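Local coordinates for protein ethylbenzene dehydrogenase alpha-subunit (Aromatoleum aromaticum, PDB 2IVF) that belongs to the molybdopterin oxidoreductases and, as the alpha subunit of a three-subunit enzyme, holds a molybdenum atom, two pterin-guanosine cofactors and an iron-sulfur cluster, at residues Phe186-His192 / Val602-Gln608; Ile198-Gly203 / Glu687-Ile691. All coordinates share one frame. Residues are numbered along the deposited sequence.

In the fold
Both contacts are buried, lie on the same side of the chain's centre about 12 Å apart (centre to centre), and reach MD1 from different directions: interaction 1 meets its diphosphate and a dithiolene sulfur, interaction 2 its guanine. Helix 197-210 ties them together. It follows strand 186-188 and packs on the sheet face carrying F186, L188 and M604, while an adjoining side takes helix 687-704; L188 CD2 lies 3.1 Å from G203 O and L606 CD2 3.6 Å from A199 O. Their chemistry differs. Interaction 1 combines three backbone hydrogen bonds, a Y603-D189 side-chain bond and two bridging waters, whereas interaction 2 joins two helices by apolar side chains, with no hydrogen bond between them.

Interaction 1: Phe186-His192 / Val602-Gln608; sequences FILDAPH and VYMLLSQ. With MD1 (phosphoric acid 4-(2-amino-4-oxo-3,4,5,6,-tetrahydro-pteridin-6-yl)-2-hydroxy-3,4-dimercapto-but-3-en-yl ester guanylate ester), chain N; ACT (acetate ion), chain E.
Strands 186-188 and 602-606 run parallel, axes 4.9 Å apart at 15°, in register F186-V602, I187-Y603 and L188-M604, with I187 N donating to V602 O (2.9 Å) and M604 N to I187 O (3.0 Å). On one face, F186 (chi1 t) sets CD1 3.8 Å from V602 CG1, all-t M604 brings SD to the F186 ring edge (CZ 3.8 Å, a Met-aromatic contact), and L188 CD1 meets M604 CG at 3.6 Å. In this mixed sheet F186 and L188 also bond the backbone of V213, and 602-606 also pairs with strand 631-636; as in this family, the strands' C-terminal loops face MD1. There A190 (50/53) and S607 (46/46) are left-handed, and H192 N bonds S607 O (2.9 Å). Y603 OH donates to D189 OD2 (2.5 Å) and accepts from Q608 NE2 (3.1 Å); K614 salt-bridges D189 OD1 and hydrogen-bonds Q608 OE1. One water links D189 O, M604 O, L606 N and Q608 NE2. S607 O lies 3.2 Å from MD1 O1B. H192 NE2 lies 3.5 Å from MD1 S12 and donates to O of an acetate, probably from crystallisation liquor (2.7 Å); its side chain is about 4 Å from the molybdenum (nearest atoms).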
loop_
_atom_site.group_PDB
_atom_site.type_symbol
_atom_site.label_atom_id
_atom_site.label_comp_id
_atom_site.label_asym_id
_atom_site.label_seq_id
_atom_site.Cartn_x
_atom_site.Cartn_y
_atom_site.Cartn_z
ATOM N N PHE A 186 -27.075 17.429 -14.225
ATOM C CA PHE A 186 -26.068 16.392 -14.415
ATOM C C PHE A 186 -24.832 16.750 -13.619
ATOM O O PHE A 186 -24.328 17.864 -13.737
ATOM C CB PHE A 186 -25.671 16.268 -15.897
ATOM C CG PHE A 186 -24.635 15.199 -16.161
ATOM C CD1 PHE A 186 -25.030 13.904 -16.398
ATOM C CD2 PHE A 186 -23.278 15.510 -16.253
ATOM C CE1 PHE A 186 -24.094 12.917 -16.654
ATOM C CE2 PHE A 186 -22.323 14.516 -16.477
ATOM C CZ PHE A 186 -22.724 13.231 -16.683
ATOM N N ILE A 187 -24.345 15.791 -12.824
ATOM C CA ILE A 187 -23.180 15.981 -11.997
ATOM C C ILE A 187 -22.260 14.839 -12.217
ATOM O O ILE A 187 -22.627 13.696 -11.984
ATOM C CB ILE A 187 -23.552 16.068 -10.471
ATOM C CG1 ILE A 187 -24.627 17.125 -10.292
ATOM C CG2 ILE A 187 -22.319 16.414 -9.571
ATOM C CD1 ILE A 187 -25.040 17.233 -8.895
ATOM N N LEU A 188 -21.065 15.140 -12.716
ATOM C CA LEU A 188 -19.982 14.190 -12.703
ATOM C C LEU A 188 -19.180 14.598 -11.484
ATOM O O LEU A 188 -18.428 15.571 -11.504
ATOM C CB LEU A 188 -19.147 14.290 -13.969
ATOM C CG LEU A 188 -17.874 13.453 -14.023
ATOM C CD1 LEU A 188 -18.100 11.994 -13.577
ATOM C CD2 LEU A 188 -17.298 13.526 -15.460
ATOM N N ASP A 189 -19.361 13.864 -10.412
ATOM C CA ASP A 189 -18.871 14.320 -9.114
ATOM C C ASP A 189 -17.409 13.991 -8.973
ATOM O O ASP A 189 -17.073 12.856 -8.701
ATOM C CB ASP A 189 -19.676 13.618 -8.050
ATOM C CG ASP A 189 -19.364 14.109 -6.647
ATOM O OD1 ASP A 189 -18.470 14.985 -6.498
ATOM O OD2 ASP A 189 -20.025 13.612 -5.705
ATOM N N ALA A 190 -16.550 14.982 -9.141
ATOM C CA ALA A 190 -15.173 14.912 -8.664
ATOM C C ALA A 190 -14.483 13.603 -9.109
ATOM O O ALA A 190 -13.891 12.897 -8.287
ATOM C CB ALA A 190 -15.111 15.098 -7.065
ATOM N N PRO A 191 -14.499 13.293 -10.430
ATOM C CA PRO A 191 -13.817 12.050 -10.808
ATOM C C PRO A 191 -12.326 12.181 -10.617
ATOM O O PRO A 191 -11.749 13.243 -10.937
ATOM C CB PRO A 191 -14.125 11.920 -12.318
ATOM C CG PRO A 191 -14.343 13.295 -12.751
ATOM C CD PRO A 191 -15.009 13.997 -11.603
ATOM N N HIS A 192 -11.696 11.109 -10.110
ATOM C CA HIS A 192 -10.254 11.054 -10.031
ATOM C C HIS A 192 -9.697 10.452 -11.315
ATOM O O HIS A 192 -10.433 10.302 -12.290
ATOM C CB HIS A 192 -9.797 10.302 -8.769
ATOM C CG HIS A 192 -8.587 10.899 -8.132
ATOM N ND1 HIS A 192 -7.486 11.294 -8.868
ATOM C CD2 HIS A 192 -8.272 11.127 -6.827
ATOM C CE1 HIS A 192 -6.575 11.800 -8.050
ATOM N NE2 HIS A 192 -7.016 11.693 -6.807
ATOM N N VAL A 602 -29.121 13.488 -12.335
ATOM C CA VAL A 602 -28.271 12.438 -12.914
ATOM C C VAL A 602 -26.854 12.565 -12.379
ATOM O O VAL A 602 -26.236 13.628 -12.422
ATOM C CB VAL A 602 -28.312 12.469 -14.445
ATOM C CG1 VAL A 602 -27.452 11.342 -15.039
ATOM C CG2 VAL A 602 -29.724 12.347 -14.907
ATOM N N TYR A 603 -26.334 11.447 -11.880
ATOM C CA TYR A 603 -25.130 11.466 -11.104
ATOM C C TYR A 603 -24.264 10.392 -11.630
ATOM O O TYR A 603 -24.667 9.252 -11.648
ATOM C CB TYR A 603 -25.468 11.225 -9.643
ATOM C CG TYR A 603 -24.298 11.263 -8.727
ATOM C CD1 TYR A 603 -23.529 10.106 -8.497
ATOM C CD2 TYR A 603 -23.947 12.434 -8.063
ATOM C CE1 TYR A 603 -22.472 10.138 -7.631
ATOM C CE2 TYR A 603 -22.899 12.459 -7.183
ATOM C CZ TYR A 603 -22.166 11.325 -6.974
ATOM O OH TYR A 603 -21.103 11.364 -6.110
ATOM N N MET A 604 -23.076 10.774 -12.090
ATOM C CA MET A 604 -22.155 9.849 -12.703
ATOM C C MET A 604 -20.999 9.550 -11.761
ATOM O O MET A 604 -20.318 10.455 -11.290
ATOM C CB MET A 604 -21.618 10.455 -13.991
ATOM C CG MET A 604 -20.571 9.663 -14.668
ATOM S SD MET A 604 -20.306 10.361 -16.283
ATOM C CE MET A 604 -18.846 9.488 -16.824
ATOM N N LEU A 605 -20.805 8.262 -11.491
ATOM C CA LEU A 605 -19.673 7.762 -10.693
ATOM C C LEU A 605 -18.598 7.287 -11.652
ATOM O O LEU A 605 -18.824 6.366 -12.451
ATOM C CB LEU A 605 -20.118 6.607 -9.801
ATOM C CG LEU A 605 -21.061 6.896 -8.642
ATOM C CD1 LEU A 605 -21.815 5.628 -8.239
ATOM C CD2 LEU A 605 -20.230 7.434 -7.483
ATOM N N LEU A 606 -17.443 7.938 -11.601
ATOM C CA LEU A 606 -16.291 7.592 -12.410
ATOM C C LEU A 606 -15.072 7.937 -11.572
ATOM O O LEU A 606 -14.930 9.097 -11.133
ATOM C CB LEU A 606 -16.273 8.394 -13.702
ATOM C CG LEU A 606 -14.971 8.292 -14.512
ATOM C CD1 LEU A 606 -14.720 6.850 -15.051
ATOM C CD2 LEU A 606 -15.049 9.340 -15.658
ATOM N N SER A 607 -14.260 6.935 -11.275
ATOM C CA SER A 607 -13.078 7.114 -10.421
ATOM C C SER A 607 -13.406 7.927 -9.144
ATOM O O SER A 607 -12.654 8.817 -8.706
ATOM C CB SER A 607 -11.926 7.732 -11.210
ATOM O OG SER A 607 -11.724 7.000 -12.412
ATOM N N GLN A 608 -14.515 7.545 -8.522
ATOM C CA GLN A 608 -14.969 8.218 -7.340
ATOM C C GLN A 608 -15.924 7.311 -6.590
ATOM O O GLN A 608 -16.694 6.564 -7.197
ATOM C CB GLN A 608 -15.657 9.515 -7.737
ATOM C CG GLN A 608 -15.853 10.483 -6.587
ATOM C CD GLN A 608 -17.281 10.613 -6.068
ATOM O OE1 GLN A 608 -17.455 10.901 -4.869
ATOM N NE2 GLN A 608 -18.320 10.429 -6.956
HETATM P PB MD1 N . -11.784 7.890 -4.603
HETATM O O3B MD1 N . -11.221 6.425 -4.412
HETATM O O1B MD1 N . -11.176 8.431 -5.846
HETATM O O2B MD1 N . -13.232 7.992 -4.313
HETATM O O3A MD1 N . -11.088 8.641 -3.391
HETATM C C10 MD1 N . -9.797 9.279 -3.500
HETATM C C11 MD1 N . -9.470 9.691 -2.074
HETATM O O11 MD1 N . -9.027 8.440 -1.445
HETATM C C12 MD1 N . -8.321 10.663 -2.061
HETATM S S12 MD1 N . -7.297 10.870 -3.415
HETATM C C13 MD1 N . -8.005 11.375 -0.931
HETATM S S13 MD1 N . -6.690 12.431 -0.868
HETATM C C14 MD1 N . -8.805 11.296 0.312
HETATM N N15 MD1 N . -8.173 10.839 1.503
HETATM C C16 MD1 N . -8.888 10.622 2.652
HETATM C C15 MD1 N . -8.175 10.297 3.791
HETATM O O14 MD1 N . -6.918 10.215 3.781
HETATM N N17 MD1 N . -8.937 10.012 4.877
HETATM C C17 MD1 N . -10.329 10.119 4.853
HETATM N N16 MD1 N . -10.967 9.842 5.981
HETATM N N18 MD1 N . -10.983 10.484 3.738
HETATM C C20 MD1 N . -10.279 10.739 2.655
HETATM N N8 MD1 N . -10.931 11.158 1.540
HETATM C C7 MD1 N . -10.310 11.400 0.265
HETATM P PA MD1 N . -11.898 4.967 -4.490
HETATM O O1A MD1 N . -10.770 4.036 -4.797
HETATM O O2A MD1 N . -12.636 4.742 -3.226
HETATM O "O5'" MD1 N . -12.925 5.009 -5.688
HETATM C "C5'" MD1 N . -12.367 5.052 -6.996
HETATM C "C4'" MD1 N . -12.994 4.017 -7.836
HETATM O "O4'" MD1 N . -12.238 4.059 -9.040
HETATM C "C1'" MD1 N . -12.308 2.726 -9.548
HETATM N N9 MD1 N . -11.286 2.405 -10.553
HETATM C C4 MD1 N . -11.547 2.315 -11.849
HETATM N N3 MD1 N . -12.714 2.506 -12.510
HETATM C C2 MD1 N . -12.760 2.378 -13.836
HETATM N N2 MD1 N . -13.923 2.584 -14.510
HETATM N N1 MD1 N . -11.616 1.966 -14.490
HETATM C C6 MD1 N . -10.402 1.753 -13.882
HETATM O O6 MD1 N . -9.426 1.457 -14.570
HETATM C C5 MD1 N . -10.355 1.943 -12.492
HETATM N N7 MD1 N . -9.416 1.816 -11.561
HETATM C C8 MD1 N . -9.992 2.110 -10.391
HETATM C "C2'" MD1 N . -12.114 1.836 -8.325
HETATM O "O2'" MD1 N . -12.664 0.505 -8.481
HETATM C "C3'" MD1 N . -12.764 2.644 -7.192
HETATM O "O3'" MD1 N . -14.034 2.076 -6.777
HETATM C C ACT E . -4.335 13.090 -5.407
HETATM O O ACT E . -5.309 12.529 -4.929
HETATM O OXT ACT E . -3.315 13.002 -4.665
HETATM C CH3 ACT E . -4.412 13.804 -6.712
HETATM O O HOH W 1 -17.995 10.539 -9.915
HETATM O O HOH W 2 -10.586 8.559 -14.299
#

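Interaction 2: Ile198-Gly203 / Glu687-Ile691; sequences IAWGAG and EWDAI. With MD1 (phosphoric acid 4-(2-amino-4-oxo-3,4,5,6,-tetrahydro-pteridin-6-yl)-2-hydroxy-3,4-dimercapto-but-3-en-yl ester guanylate ester), chain N.
Two helical segments, 198-203 and 687-691, run nearly side by side, their directions 20° apart and axes 8.7 Å at closest approach; CA atoms are nearest at A199-E687 (5.2 Å) and A202-W688 (5.1 Å). I198 places CG2 4.0 Å from W688 CE3, and its O lies 3.8 Å from the same CE3, at the indole edge. A199 CB touches E687 CB at 3.5 Å. G201 C lies 4.2 Å from W688 CZ3. The CA-CB bond of A202 points toward the partner helix, its CB 3.5 Å from both W688 CE3 and I691 CD1; chi1 t on W688 and m/t on I691 set this up. G203 N then lies 3.7 Å from I691 CD1. Small residues thus permit close helix packing, while W688 NE1 bonds L733 O. E687 OE2 accepts from MD1 N1 (2.7 Å) and N2 (3.0 Å) and pairs with K658, consistent with an apolar interface that places the E687 carboxylate at N1 and N2 of the guanine.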
loop_
_atom_site.group_PDB
_atom_site.type_symbol
_atom_site.label_atom_id
_atom_site.label_comp_id
_atom_site.label_asym_id
_atom_site.label_seq_id
_atom_site.Cartn_x
_atom_site.Cartn_y
_atom_site.Cartn_z
ATOM N N ILE A 198 -7.133 9.099 -19.822
ATOM C CA ILE A 198 -8.031 9.131 -20.949
ATOM C C ILE A 198 -9.463 9.037 -20.434
ATOM O O ILE A 198 -10.317 9.755 -20.880
ATOM C CB ILE A 198 -7.732 7.988 -21.946
ATOM C CG1 ILE A 198 -6.304 8.086 -22.531
ATOM C CG2 ILE A 198 -8.764 7.955 -23.089
ATOM C CD1 ILE A 198 -5.824 6.810 -23.227
ATOM N N ALA A 199 -9.696 8.187 -19.443
ATOM C CA ALA A 199 -11.011 8.141 -18.780
ATOM C C ALA A 199 -11.358 9.472 -18.105
ATOM O O ALA A 199 -12.478 9.918 -18.165
ATOM C CB ALA A 199 -11.001 7.023 -17.751
ATOM N N TRP A 200 -10.380 10.115 -17.467
ATOM C CA TRP A 200 -10.601 11.444 -16.856
ATOM C C TRP A 200 -10.946 12.471 -17.954
ATOM O O TRP A 200 -11.971 13.206 -17.880
ATOM C CB TRP A 200 -9.385 11.904 -16.009
ATOM C CG TRP A 200 -9.777 13.102 -15.215
ATOM C CD1 TRP A 200 -10.297 13.123 -13.956
ATOM C CD2 TRP A 200 -9.838 14.448 -15.691
ATOM N NE1 TRP A 200 -10.599 14.408 -13.590
ATOM C CE2 TRP A 200 -10.326 15.240 -14.636
ATOM C CE3 TRP A 200 -9.424 15.070 -16.866
ATOM C CZ2 TRP A 200 -10.475 16.618 -14.736
ATOM C CZ3 TRP A 200 -9.634 16.479 -16.988
ATOM C CH2 TRP A 200 -10.136 17.209 -15.913
ATOM N N GLY A 201 -10.090 12.521 -18.968
ATOM C CA GLY A 201 -10.388 13.271 -20.181
ATOM C C GLY A 201 -11.771 13.028 -20.726
ATOM O O GLY A 201 -12.506 13.964 -20.994
ATOM N N ALA A 202 -12.150 11.766 -20.884
ATOM C CA ALA A 202 -13.502 11.435 -21.381
ATOM C C ALA A 202 -14.617 12.066 -20.529
ATOM O O ALA A 202 -15.504 12.745 -21.047
ATOM C CB ALA A 202 -13.656 9.933 -21.411
ATOM N N GLY A 203 -14.545 11.866 -19.215
ATOM C CA GLY A 203 -15.597 12.317 -18.294
ATOM C C GLY A 203 -15.686 13.830 -18.291
ATOM O O GLY A 203 -16.769 14.412 -18.340
ATOM N N GLU A 687 -13.291 3.451 -20.961
ATOM C CA GLU A 687 -14.224 4.482 -20.486
ATOM C C GLU A 687 -14.549 5.492 -21.578
ATOM O O GLU A 687 -15.710 5.940 -21.713
ATOM C CB GLU A 687 -13.639 5.210 -19.262
ATOM C CG GLU A 687 -13.553 4.375 -17.950
ATOM C CD GLU A 687 -12.395 3.440 -17.927
ATOM O OE1 GLU A 687 -11.529 3.553 -18.814
ATOM O OE2 GLU A 687 -12.314 2.598 -17.014
ATOM N N TRP A 688 -13.558 5.855 -22.381
ATOM C CA TRP A 688 -13.800 6.762 -23.525
ATOM C C TRP A 688 -14.891 6.214 -24.445
ATOM O O TRP A 688 -15.808 6.942 -24.850
ATOM C CB TRP A 688 -12.501 6.990 -24.323
ATOM C CG TRP A 688 -12.654 7.962 -25.415
ATOM C CD1 TRP A 688 -13.120 7.722 -26.690
ATOM C CD2 TRP A 688 -12.311 9.343 -25.369
ATOM N NE1 TRP A 688 -13.138 8.893 -27.400
ATOM C CE2 TRP A 688 -12.612 9.893 -26.623
ATOM C CE3 TRP A 688 -11.767 10.172 -24.384
ATOM C CZ2 TRP A 688 -12.444 11.251 -26.904
ATOM C CZ3 TRP A 688 -11.556 11.510 -24.689
ATOM C CH2 TRP A 688 -11.901 12.031 -25.928
ATOM N N ASP A 689 -14.777 4.925 -24.772
ATOM C CA ASP A 689 -15.737 4.226 -25.628
ATOM C C ASP A 689 -17.130 4.159 -24.973
ATOM O O ASP A 689 -18.138 4.506 -25.601
ATOM C CB ASP A 689 -15.224 2.818 -25.915
ATOM C CG ASP A 689 -16.215 2.004 -26.684
ATOM O OD1 ASP A 689 -16.756 2.523 -27.683
ATOM O OD2 ASP A 689 -16.435 0.855 -26.273
ATOM N N ALA A 690 -17.158 3.789 -23.689
ATOM C CA ALA A 690 -18.393 3.795 -22.864
ATOM C C ALA A 690 -19.090 5.133 -22.891
ATOM O O ALA A 690 -20.307 5.191 -23.155
ATOM C CB ALA A 690 -18.068 3.412 -21.407
ATOM N N ILE A 691 -18.321 6.200 -22.671
ATOM C CA ILE A 691 -18.857 7.559 -22.679
ATOM C C ILE A 691 -19.247 7.985 -24.062
ATOM O O ILE A 691 -20.288 8.649 -24.281
ATOM C CB ILE A 691 -17.863 8.556 -22.058
ATOM C CG1 ILE A 691 -17.795 8.303 -20.550
ATOM C CG2 ILE A 691 -18.292 10.034 -22.372
ATOM C CD1 ILE A 691 -16.541 8.789 -19.836
HETATM P PB MD1 N . -11.784 7.890 -4.603
HETATM O O3B MD1 N . -11.221 6.425 -4.412
HETATM O O1B MD1 N . -11.176 8.431 -5.846
HETATM O O2B MD1 N . -13.232 7.992 -4.313
HETATM O O3A MD1 N . -11.088 8.641 -3.391
HETATM C C10 MD1 N . -9.797 9.279 -3.500
HETATM C C11 MD1 N . -9.470 9.691 -2.074
HETATM O O11 MD1 N . -9.027 8.440 -1.445
HETATM C C12 MD1 N . -8.321 10.663 -2.061
HETATM S S12 MD1 N . -7.297 10.870 -3.415
HETATM C C13 MD1 N . -8.005 11.375 -0.931
HETATM S S13 MD1 N . -6.690 12.431 -0.868
HETATM C C14 MD1 N . -8.805 11.296 0.312
HETATM N N15 MD1 N . -8.173 10.839 1.503
HETATM C C16 MD1 N . -8.888 10.622 2.652
HETATM C C15 MD1 N . -8.175 10.297 3.791
HETATM O O14 MD1 N . -6.918 10.215 3.781
HETATM N N17 MD1 N . -8.937 10.012 4.877
HETATM C C17 MD1 N . -10.329 10.119 4.853
HETATM N N16 MD1 N . -10.967 9.842 5.981
HETATM N N18 MD1 N . -10.983 10.484 3.738
HETATM C C20 MD1 N . -10.279 10.739 2.655
HETATM N N8 MD1 N . -10.931 11.158 1.540
HETATM C C7 MD1 N . -10.310 11.400 0.265
HETATM P PA MD1 N . -11.898 4.967 -4.490
HETATM O O1A MD1 N . -10.770 4.036 -4.797
HETATM O O2A MD1 N . -12.636 4.742 -3.226
HETATM O "O5'" MD1 N . -12.925 5.009 -5.688
HETATM C "C5'" MD1 N . -12.367 5.052 -6.996
HETATM C "C4'" MD1 N . -12.994 4.017 -7.836
HETATM O "O4'" MD1 N . -12.238 4.059 -9.040
HETATM C "C1'" MD1 N . -12.308 2.726 -9.548
HETATM N N9 MD1 N . -11.286 2.405 -10.553
HETATM C C4 MD1 N . -11.547 2.315 -11.849
HETATM N N3 MD1 N . -12.714 2.506 -12.510
HETATM C C2 MD1 N . -12.760 2.378 -13.836
HETATM N N2 MD1 N . -13.923 2.584 -14.510
HETATM N N1 MD1 N . -11.616 1.966 -14.490
HETATM C C6 MD1 N . -10.402 1.753 -13.882
HETATM O O6 MD1 N . -9.426 1.457 -14.570
HETATM C C5 MD1 N . -10.355 1.943 -12.492
HETATM N N7 MD1 N . -9.416 1.816 -11.561
HETATM C C8 MD1 N . -9.992 2.110 -10.391
HETATM C "C2'" MD1 N . -12.114 1.836 -8.325
HETATM O "O2'" MD1 N . -12.664 0.505 -8.481
HETATM C "C3'" MD1 N . -12.764 2.644 -7.192
HETATM O "O3'" MD1 N . -14.034 2.076 -6.777
#